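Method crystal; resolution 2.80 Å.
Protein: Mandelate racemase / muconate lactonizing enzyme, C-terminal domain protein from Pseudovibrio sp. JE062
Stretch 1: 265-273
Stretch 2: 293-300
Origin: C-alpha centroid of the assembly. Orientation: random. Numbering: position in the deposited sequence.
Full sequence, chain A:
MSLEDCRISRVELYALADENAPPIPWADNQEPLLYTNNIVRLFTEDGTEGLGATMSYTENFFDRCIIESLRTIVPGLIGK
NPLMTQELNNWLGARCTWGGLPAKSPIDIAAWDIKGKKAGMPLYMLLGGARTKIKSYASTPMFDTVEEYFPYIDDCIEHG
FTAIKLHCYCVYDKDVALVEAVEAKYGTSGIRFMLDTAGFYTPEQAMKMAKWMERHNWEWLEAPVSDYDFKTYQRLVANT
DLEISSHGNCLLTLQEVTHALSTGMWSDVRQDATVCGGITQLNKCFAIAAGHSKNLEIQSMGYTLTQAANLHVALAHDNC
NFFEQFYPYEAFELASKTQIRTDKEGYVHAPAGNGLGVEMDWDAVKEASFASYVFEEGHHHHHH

Stretch 1, residues 265-273: MWSDVRQDA
Stretch 2 (293-300) SKNLEIQS

Residues 268-272 and 294-299 are extended and run side by side, the CA vectors from 266 to 272 and from 294 to 299 lying 39° apart, and the two stretches bury 612 Å² between them. The register pairs D268 with N295, V269 with L296, R270 with E297 and D272 with Q299, at CA-CA separations of 5.2, 4.7, 5.2 and 5.0 Å. In the first segment phi/psi are -148/-170 for D268, -131/141 for V269, -127/114 for R270, -135/163 for Q271 and -126/130 for D272; K294 to Q299 have phi/psi of -139/167, -94/161, -116/97, -80/109, -67/142 and -93/89.

Backbone hydrogen bonds tie the segments together. V269 N donates to N295 O at 3.0 Å, with an N-H...O angle of 155°, within the single beta bridge that joins V269 to L296. Farther along, Q299 N donates to Q271 O at 3.1 Å and an almost linear 178°. Between these points V269 O lies 3.0 Å from E297 N, and the same carbonyl oxygen receives a CA-H...O contact from L296 CA at 3.1 Å. A longer contact of this type joins R270 CA to E297 O at 3.5 Å.

One side-chain hydrogen bond crosses the interface. K294, whose CA-to-CB bond points toward the first segment, has chi1 m (-48°) and chi2 to chi4 all t. This extended chain carries its ammonium to the backbone of W266, where NZ donates to W266 O at 3.0 Å; on the way, K294 CD passes 3.3 Å from S267 O.

Apolar packing centers on the bridged pair. V269, with chi1 between wells at 9°, brings CG2 to 3.6 Å from CG of L296, a t,t rotamer. L296 CD2 also lies against the backbone of Q271, 3.8 Å from Q271 N.

Other polar side chains pack closely without hydrogen bonding across the contact. The CA-to-CB bond of R270 (t, t, m, chi4 -79°) points sideways, but the end of the side chain comes nearer the second segment. E297 O lies over one face of its guanidinium, 3.5 Å from R270 NH1, where the angle is too poor for a hydrogen bond; NE and NH2 are satisfied elsewhere in the structure. D272 (chi1 t, chi2 -16°) places OD2 3.1 Å from Q299 O, a proximity of two acceptors. The CA-to-CB bond of Q299 points toward the first segment, with chi1 t and chi2 at 147°, and Q299 NE2 lies 4.0 Å from R270 CD. D268 adopts chi1 p (59°), with CB 3.3 Å from N295 O and OD2 3.8 Å from CG of E297 (m, m).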

# COMPACT_ATOMS: atom_id res chain seq x y z
N MSE A 265 -14.38 5.45 -1.70
CA MSE A 265 -15.67 4.87 -1.33
C MSE A 265 -16.81 5.42 -2.13
O MSE A 265 -17.79 4.72 -2.37
CB MSE A 265 -15.96 5.21 0.13
CG MSE A 265 -14.93 4.57 1.04
SE MSE A 265 -15.57 4.71 2.89
CE MSE A 265 -13.86 4.25 3.75
N TRP A 266 -16.69 6.68 -2.55
CA TRP A 266 -17.78 7.39 -3.20
C TRP A 266 -17.40 8.01 -4.54
O TRP A 266 -16.25 8.41 -4.75
CB TRP A 266 -18.26 8.53 -2.31
CG TRP A 266 -18.70 8.14 -0.94
CD1 TRP A 266 -19.17 6.93 -0.54
CD2 TRP A 266 -18.78 9.00 0.20
NE1 TRP A 266 -19.50 6.97 0.80
CE2 TRP A 266 -19.27 8.24 1.27
CE3 TRP A 266 -18.46 10.34 0.42
CZ2 TRP A 266 -19.46 8.77 2.54
CZ3 TRP A 266 -18.64 10.86 1.68
CH2 TRP A 266 -19.14 10.08 2.72
N SER A 267 -18.38 8.12 -5.43
CA SER A 267 -18.22 8.88 -6.68
C SER A 267 -18.67 10.33 -6.48
O SER A 267 -18.38 11.20 -7.31
CB SER A 267 -19.05 8.25 -7.79
OG SER A 267 -18.83 6.86 -7.86
N ASP A 268 -19.39 10.58 -5.40
CA ASP A 268 -19.78 11.93 -5.00
C ASP A 268 -19.84 11.98 -3.49
O ASP A 268 -19.41 11.04 -2.81
CB ASP A 268 -21.13 12.32 -5.61
CG ASP A 268 -22.26 11.39 -5.19
OD1 ASP A 268 -22.24 10.86 -4.06
OD2 ASP A 268 -23.18 11.18 -6.02
N VAL A 269 -20.37 13.06 -2.94
CA VAL A 269 -20.69 13.08 -1.52
C VAL A 269 -22.10 13.60 -1.37
O VAL A 269 -22.53 14.49 -2.10
CB VAL A 269 -19.67 13.88 -0.68
CG1 VAL A 269 -18.71 14.64 -1.58
CG2 VAL A 269 -20.37 14.81 0.30
N ARG A 270 -22.83 13.01 -0.43
CA ARG A 270 -24.23 13.33 -0.25
C ARG A 270 -24.47 13.70 1.19
O ARG A 270 -24.32 12.88 2.09
CB ARG A 270 -25.10 12.14 -0.64
CG ARG A 270 -26.55 12.24 -0.20
CD ARG A 270 -27.33 11.02 -0.64
NE ARG A 270 -27.00 10.71 -2.03
CZ ARG A 270 -27.50 11.36 -3.07
NH1 ARG A 270 -28.38 12.33 -2.89
NH2 ARG A 270 -27.12 11.03 -4.30
N GLN A 271 -24.82 14.96 1.40
CA GLN A 271 -25.07 15.47 2.73
C GLN A 271 -26.34 16.28 2.71
O GLN A 271 -26.81 16.69 1.65
CB GLN A 271 -23.93 16.37 3.19
CG GLN A 271 -22.60 15.66 3.34
CD GLN A 271 -22.51 14.90 4.64
OE1 GLN A 271 -23.17 13.88 4.82
NE2 GLN A 271 -21.69 15.39 5.56
N ASP A 272 -26.88 16.51 3.89
CA ASP A 272 -28.05 17.34 4.07
C ASP A 272 -27.67 18.38 5.11
O ASP A 272 -27.12 18.04 6.16
CB ASP A 272 -29.22 16.48 4.56
CG ASP A 272 -30.54 17.23 4.59
OD1 ASP A 272 -30.52 18.47 4.53
OD2 ASP A 272 -31.59 16.56 4.68
N ALA A 273 -27.92 19.64 4.80
CA ALA A 273 -27.57 20.72 5.71
C ALA A 273 -28.30 20.55 7.04
O ALA A 273 -27.78 20.93 8.08
CB ALA A 273 -27.91 22.06 5.08
N SER A 293 -12.22 16.72 -6.59
CA SER A 293 -12.70 16.72 -7.98
C SER A 293 -14.03 16.00 -8.14
O SER A 293 -14.25 15.31 -9.15
CB SER A 293 -11.66 16.09 -8.90
OG SER A 293 -10.39 16.73 -8.77
N LYS A 294 -14.93 16.17 -7.18
CA LYS A 294 -16.23 15.52 -7.24
C LYS A 294 -17.34 16.45 -6.78
O LYS A 294 -17.09 17.50 -6.18
CB LYS A 294 -16.23 14.25 -6.39
CG LYS A 294 -15.04 13.34 -6.63
CD LYS A 294 -15.33 11.88 -6.31
CE LYS A 294 -14.01 11.12 -6.17
NZ LYS A 294 -14.13 9.66 -6.38
N ASN A 295 -18.58 16.05 -7.06
CA ASN A 295 -19.75 16.83 -6.72
C ASN A 295 -20.35 16.45 -5.37
O ASN A 295 -20.09 15.36 -4.85
CB ASN A 295 -20.81 16.66 -7.80
CG ASN A 295 -20.39 17.27 -9.12
OD1 ASN A 295 -19.46 18.07 -9.17
ND2 ASN A 295 -21.07 16.90 -10.19
N LEU A 296 -21.15 17.35 -4.82
CA LEU A 296 -21.90 17.08 -3.62
C LEU A 296 -23.38 17.14 -3.97
O LEU A 296 -23.96 18.22 -4.02
CB LEU A 296 -21.58 18.10 -2.52
CG LEU A 296 -22.03 17.72 -1.11
CD1 LEU A 296 -21.44 18.65 -0.06
CD2 LEU A 296 -23.55 17.69 -0.98
N GLU A 297 -23.99 15.99 -4.23
CA GLU A 297 -25.40 15.94 -4.56
C GLU A 297 -26.23 16.03 -3.29
O GLU A 297 -26.27 15.10 -2.50
CB GLU A 297 -25.72 14.65 -5.32
CG GLU A 297 -24.94 14.51 -6.61
CD GLU A 297 -25.08 15.70 -7.54
OE1 GLU A 297 -26.19 16.28 -7.59
OE2 GLU A 297 -24.10 16.05 -8.24
N ILE A 298 -26.89 17.17 -3.10
CA ILE A 298 -27.60 17.46 -1.86
C ILE A 298 -28.80 16.55 -1.66
O ILE A 298 -29.51 16.20 -2.60
CB ILE A 298 -28.12 18.92 -1.81
CG1 ILE A 298 -28.91 19.27 -3.07
CG2 ILE A 298 -26.96 19.89 -1.62
CD1 ILE A 298 -29.51 20.66 -3.06
N GLN A 299 -29.01 16.18 -0.41
CA GLN A 299 -30.23 15.53 -0.01
C GLN A 299 -31.18 16.62 0.46
O GLN A 299 -31.20 16.99 1.63
CB GLN A 299 -29.96 14.53 1.11
CG GLN A 299 -31.20 14.00 1.78
CD GLN A 299 -31.03 12.58 2.25
OE1 GLN A 299 -31.13 12.29 3.44
NE2 GLN A 299 -30.75 11.69 1.31
N SER A 300 -31.95 17.16 -0.48
CA SER A 300 -32.85 18.28 -0.18
C SER A 300 -34.29 17.82 -0.07
O SER A 300 -35.20 18.64 -0.12
CB SER A 300 -32.74 19.35 -1.26
OG SER A 300 -33.40 18.96 -2.45